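Local coordinates for protein FACT complex subunit (Chaetomium thermophilum var. thermophilum, PDB 4KHB) that probably acts, as the dimerization domain of Spt16 paired with Pob3, within the histone chaperone FACT, which reorganizes nucleosomes during transcription, replication and repair, at residues E62-P73 with F92-G103. Residues are numbered along the deposited sequence; the frame is centred on the assembly and turned at random.
Sequences EWSFLRINFLSP and FVRSLTFRSTDG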
loop_
_atom_site.group_PDB
_atom_site.type_symbol
_atom_site.label_atom_id
_atom_site.label_comp_id
_atom_site.label_asym_id
_atom_site.label_seq_id
_atom_site.Cartn_x
_atom_site.Cartn_y
_atom_site.Cartn_z
ATOM N N GLU A 62 -1.063 25.694 4.476
ATOM C CA GLU A 62 0.260 25.364 3.959
ATOM C C GLU A 62 0.265 24.002 3.272
ATOM O O GLU A 62 1.279 23.586 2.708
ATOM C CB GLU A 62 1.303 25.407 5.080
ATOM C CG GLU A 62 1.628 26.816 5.582
ATOM C CD GLU A 62 2.413 27.648 4.576
ATOM O OE1 GLU A 62 1.866 27.983 3.502
ATOM O OE2 GLU A 62 3.583 27.976 4.864
ATOM N N TRP A 63 -0.870 23.310 3.323
ATOM C CA TRP A 63 -0.992 21.991 2.714
ATOM C C TRP A 63 -1.693 22.070 1.360
ATOM O O TRP A 63 -2.681 22.793 1.205
ATOM C CB TRP A 63 -1.758 21.037 3.638
ATOM C CG TRP A 63 -1.053 20.731 4.925
ATOM C CD1 TRP A 63 -1.331 21.247 6.157
ATOM C CD2 TRP A 63 0.043 19.825 5.108
ATOM N NE1 TRP A 63 -0.471 20.723 7.094
ATOM C CE2 TRP A 63 0.382 19.848 6.474
ATOM C CE3 TRP A 63 0.772 19.000 4.246
ATOM C CZ2 TRP A 63 1.420 19.076 7.000
ATOM C CZ3 TRP A 63 1.801 18.237 4.770
ATOM C CH2 TRP A 63 2.113 18.279 6.132
ATOM N N SER A 64 -1.188 21.321 0.386
ATOM C CA SER A 64 -1.864 21.181 -0.896
ATOM C C SER A 64 -2.449 19.780 -0.999
ATOM O O SER A 64 -1.912 18.836 -0.420
ATOM C CB SER A 64 -0.895 21.446 -2.049
ATOM O OG SER A 64 -0.442 22.788 -2.025
ATOM N N PHE A 65 -3.539 19.639 -1.744
ATOM C CA PHE A 65 -4.225 18.354 -1.823
ATOM C C PHE A 65 -4.417 17.862 -3.251
ATOM O O PHE A 65 -4.822 18.616 -4.137
ATOM C CB PHE A 65 -5.579 18.430 -1.109
ATOM C CG PHE A 65 -5.474 18.561 0.384
ATOM C CD1 PHE A 65 -5.270 19.798 0.981
ATOM C CD2 PHE A 65 -5.594 17.441 1.194
ATOM C CE1 PHE A 65 -5.178 19.910 2.361
ATOM C CE2 PHE A 65 -5.505 17.547 2.570
ATOM C CZ PHE A 65 -5.296 18.783 3.154
ATOM N N LEU A 66 -4.119 16.584 -3.461
ATOM C CA LEU A 66 -4.325 15.937 -4.750
ATOM C C LEU A 66 -5.400 14.870 -4.632
ATOM O O LEU A 66 -5.200 13.855 -3.961
ATOM C CB LEU A 66 -3.027 15.296 -5.243
ATOM C CG LEU A 66 -3.024 14.918 -6.725
ATOM C CD1 LEU A 66 -3.047 16.152 -7.611
ATOM C CD2 LEU A 66 -1.838 14.034 -7.054
ATOM N N ARG A 67 -6.543 15.097 -5.268
ATOM C CA ARG A 67 -7.588 14.081 -5.284
ATOM C C ARG A 67 -7.739 13.427 -6.647
ATOM O O ARG A 67 -7.998 14.099 -7.650
ATOM C CB ARG A 67 -8.929 14.641 -4.808
ATOM C CG ARG A 67 -10.121 13.822 -5.284
ATOM C CD ARG A 67 -11.151 13.658 -4.189
ATOM N NE ARG A 67 -12.330 14.487 -4.416
ATOM C CZ ARG A 67 -13.564 14.138 -4.068
ATOM N NH1 ARG A 67 -13.787 12.963 -3.494
ATOM N NH2 ARG A 67 -14.578 14.958 -4.307
ATOM N N ILE A 68 -7.557 12.112 -6.674
ATOM C CA ILE A 68 -7.741 11.339 -7.891
ATOM C C ILE A 68 -9.056 10.563 -7.826
ATOM O O ILE A 68 -9.247 9.732 -6.933
ATOM C CB ILE A 68 -6.567 10.364 -8.103
ATOM C CG1 ILE A 68 -5.248 11.138 -8.206
ATOM C CG2 ILE A 68 -6.791 9.522 -9.348
ATOM C CD1 ILE A 68 -4.011 10.298 -7.954
ATOM N N ASN A 69 -9.960 10.838 -8.763
ATOM C CA ASN A 69 -11.220 10.102 -8.851
ATOM C C ASN A 69 -11.159 9.018 -9.916
ATOM O O ASN A 69 -10.653 9.242 -11.017
ATOM C CB ASN A 69 -12.409 11.040 -9.102
ATOM C CG ASN A 69 -12.662 11.986 -7.942
ATOM O OD1 ASN A 69 -13.144 11.574 -6.886
ATOM N ND2 ASN A 69 -12.348 13.259 -8.136
ATOM N N PHE A 70 -11.674 7.840 -9.582
ATOM C CA PHE A 70 -11.601 6.702 -10.486
ATOM C C PHE A 70 -12.939 6.423 -11.168
ATOM O O PHE A 70 -13.989 6.857 -10.691
ATOM C CB PHE A 70 -11.147 5.472 -9.703
ATOM C CG PHE A 70 -9.756 5.590 -9.149
ATOM C CD1 PHE A 70 -8.666 5.214 -9.912
ATOM C CD2 PHE A 70 -9.538 6.074 -7.867
ATOM C CE1 PHE A 70 -7.380 5.314 -9.415
ATOM C CE2 PHE A 70 -8.253 6.180 -7.360
ATOM C CZ PHE A 70 -7.174 5.799 -8.135
ATOM N N LEU A 71 -12.901 5.689 -12.277
ATOM C CA LEU A 71 -14.124 5.290 -12.963
ATOM C C LEU A 71 -14.763 4.085 -12.281
ATOM O O LEU A 71 -14.119 3.051 -12.083
ATOM C CB LEU A 71 -13.844 4.996 -14.439
ATOM C CG LEU A 71 -13.366 6.210 -15.238
ATOM C CD1 LEU A 71 -12.742 5.800 -16.562
ATOM C CD2 LEU A 71 -14.521 7.166 -15.464
ATOM N N SER A 72 -16.029 4.243 -11.909
ATOM C CA SER A 72 -16.773 3.216 -11.194
ATOM C C SER A 72 -18.250 3.392 -11.504
ATOM O O SER A 72 -18.658 4.450 -11.987
ATOM C CB SER A 72 -16.534 3.343 -9.685
ATOM O OG SER A 72 -16.232 4.682 -9.329
ATOM N N PRO A 73 -19.053 2.348 -11.254
ATOM C CA PRO A 73 -20.508 2.483 -11.371
ATOM C C PRO A 73 -21.015 3.679 -10.569
ATOM O O PRO A 73 -20.767 3.768 -9.366
ATOM C CB PRO A 73 -21.026 1.178 -10.767
ATOM C CG PRO A 73 -19.931 0.188 -10.999
ATOM C CD PRO A 73 -18.631 0.944 -11.085
ATOM N N PHE A 92 -15.018 -1.367 -6.071
ATOM C CA PHE A 92 -14.157 -0.436 -6.794
ATOM C C PHE A 92 -13.453 0.512 -5.830
ATOM O O PHE A 92 -13.999 0.852 -4.777
ATOM C CB PHE A 92 -14.978 0.388 -7.798
ATOM C CG PHE A 92 -15.341 -0.354 -9.058
ATOM C CD1 PHE A 92 -16.334 -1.326 -9.059
ATOM C CD2 PHE A 92 -14.703 -0.049 -10.255
ATOM C CE1 PHE A 92 -16.668 -1.997 -10.231
ATOM C CE2 PHE A 92 -15.033 -0.710 -11.427
ATOM C CZ PHE A 92 -16.016 -1.685 -11.415
ATOM N N VAL A 93 -12.243 0.935 -6.185
ATOM C CA VAL A 93 -11.635 2.088 -5.537
ATOM C C VAL A 93 -12.244 3.295 -6.235
ATOM O O VAL A 93 -12.114 3.427 -7.453
ATOM C CB VAL A 93 -10.096 2.098 -5.701
ATOM C CG1 VAL A 93 -9.484 3.289 -4.980
ATOM C CG2 VAL A 93 -9.492 0.801 -5.191
ATOM N N ARG A 94 -12.915 4.165 -5.478
ATOM C CA ARG A 94 -13.597 5.312 -6.074
ATOM C C ARG A 94 -12.676 6.524 -6.123
ATOM O O ARG A 94 -12.597 7.217 -7.142
ATOM C CB ARG A 94 -14.862 5.670 -5.284
ATOM C CG ARG A 94 -16.074 5.979 -6.156
ATOM C CD ARG A 94 -17.333 5.329 -5.621
ATOM N NE ARG A 94 -18.439 5.360 -6.577
ATOM C CZ ARG A 94 -19.704 5.574 -6.233
ATOM N NH1 ARG A 94 -20.007 5.825 -4.965
ATOM N NH2 ARG A 94 -20.662 5.586 -7.152
ATOM N N SER A 95 -11.978 6.772 -5.015
ATOM C CA SER A 95 -11.043 7.888 -4.939
ATOM C C SER A 95 -10.050 7.735 -3.792
ATOM O O SER A 95 -10.280 6.970 -2.852
ATOM C CB SER A 95 -11.800 9.209 -4.780
ATOM O OG SER A 95 -12.407 9.296 -3.501
ATOM N N LEU A 96 -8.941 8.464 -3.889
ATOM C CA LEU A 96 -8.006 8.612 -2.778
ATOM C C LEU A 96 -7.411 10.019 -2.774
ATOM O O LEU A 96 -7.261 10.643 -3.830
ATOM C CB LEU A 96 -6.916 7.535 -2.804
ATOM C CG LEU A 96 -6.326 7.063 -4.129
ATOM C CD1 LEU A 96 -5.332 8.073 -4.653
ATOM C CD2 LEU A 96 -5.678 5.698 -3.958
ATOM N N THR A 97 -7.067 10.512 -1.588
ATOM C CA THR A 97 -6.546 11.868 -1.447
ATOM C C THR A 97 -5.189 11.892 -0.748
ATOM O O THR A 97 -4.996 11.250 0.288
ATOM C CB THR A 97 -7.546 12.780 -0.686
ATOM O OG1 THR A 97 -8.719 12.987 -1.485
ATOM C CG2 THR A 97 -6.921 14.131 -0.363
ATOM N N PHE A 98 -4.245 12.620 -1.335
ATOM C CA PHE A 98 -2.944 12.833 -0.717
ATOM C C PHE A 98 -2.797 14.297 -0.340
ATOM O O PHE A 98 -3.493 15.161 -0.886
ATOM C CB PHE A 98 -1.802 12.445 -1.661
ATOM C CG PHE A 98 -1.719 10.979 -1.966
ATOM C CD1 PHE A 98 -2.380 10.439 -3.058
ATOM C CD2 PHE A 98 -0.948 10.143 -1.169
ATOM C CE1 PHE A 98 -2.287 9.087 -3.340
ATOM C CE2 PHE A 98 -0.852 8.791 -1.443
ATOM C CZ PHE A 98 -1.523 8.261 -2.532
ATOM N N ARG A 99 -1.895 14.574 0.596
ATOM C CA ARG A 99 -1.577 15.946 0.959
ATOM C C ARG A 99 -0.066 16.152 0.965
ATOM O O ARG A 99 0.694 15.239 1.304
ATOM C CB ARG A 99 -2.190 16.330 2.313
ATOM C CG ARG A 99 -1.439 15.790 3.518
ATOM C CD ARG A 99 -1.926 16.429 4.807
ATOM N NE ARG A 99 -0.989 16.195 5.901
ATOM C CZ ARG A 99 -1.124 16.700 7.121
ATOM N NH1 ARG A 99 -2.162 17.471 7.415
ATOM N NH2 ARG A 99 -0.215 16.439 8.049
ATOM N N SER A 100 0.364 17.346 0.569
ATOM C CA SER A 100 1.776 17.706 0.624
ATOM C C SER A 100 1.946 19.216 0.722
ATOM O O SER A 100 0.985 19.972 0.562
ATOM C CB SER A 100 2.517 17.169 -0.604
ATOM O OG SER A 100 3.846 17.656 -0.651
ATOM N N THR A 101 3.172 19.650 0.992
ATOM C CA THR A 101 3.487 21.074 1.042
ATOM C C THR A 101 3.976 21.592 -0.311
ATOM O O THR A 101 4.040 22.803 -0.535
ATOM C CB THR A 101 4.522 21.395 2.146
ATOM O OG1 THR A 101 5.688 20.579 1.970
ATOM C CG2 THR A 101 3.927 21.122 3.522
ATOM N N ASP A 102 4.312 20.670 -1.211
ATOM C CA ASP A 102 4.764 21.041 -2.551
ATOM C C ASP A 102 3.569 21.360 -3.446
ATOM O O ASP A 102 3.083 20.497 -4.179
ATOM C CB ASP A 102 5.613 19.924 -3.176
ATOM C CG ASP A 102 6.574 19.290 -2.185
ATOM O OD1 ASP A 102 6.951 19.963 -1.203
ATOM O OD2 ASP A 102 6.957 18.119 -2.395
ATOM N N GLY A 103 3.097 22.603 -3.371
ATOM C CA GLY A 103 1.957 23.041 -4.157
ATOM C C GLY A 103 2.173 23.018 -5.657
ATOM O O GLY A 103 1.250 22.723 -6.419
#
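Ser64 N donates to Ser100 O at 2.6 Å, nearly straight at 171°. This bond belongs to the antiparallel ladder between strands 63-70 and 92-100. Ser64 with Ser100, Leu66 with Phe98 and Ile68 with Leu96 are hydrogen-bonded pairs. The bond from Leu96 N to Ile68 O is weak. Further on, Phe70 N donates to Arg94 O at 2.7 Å.

At one end, the guanidinium of Arg99 lies flat on Trp63, the planes 10° apart. Its CZ stands 3.6 Å from the centroid of the six-membered ring of Trp63, a cation-pi contact. The extended Arg99 chain also brings CD over that face. Thr101 CG2 covers the opposite face, 4.1 Å from the same centroid, so Trp63 is sandwiched. With Trp63 cut back to an alanine, the Arg99 guanidinium would probably lose its flat support and Thr101 CG2 the ring it packs on. Arg99 CB also reaches Phe65 CE2, at 3.5 Å. Arg99 NE is bonded to Gln177 of the Pob3 chain.

At the other end, Pro73 CD sits over the centre of the Phe92 ring, 3.6 Å from its centroid. Arg94 NH2 donates to Pro73 O at 2.9 Å, on a lone pair in the carbonyl plane. Arg94 NH1 forms a salt bridge with Glu147 of the Pob3 chain. With CG anti to the carbonyl carbon (chi1 -64°), the Phe70 ring turns its edge to Leu96 CG, CE2 3.9 Å away.

Strand 63-70 is central in a three-stranded sheet of this PH-like domain, with strand 52-60 on its other side. Leu66 and Phe98 pack against helix 103-121, while Ile68 and Leu96 touch strand 35-40. Strand 92-100 also pairs antiparallel with a Pob3 strand, so the sheet continues across the heterodimer.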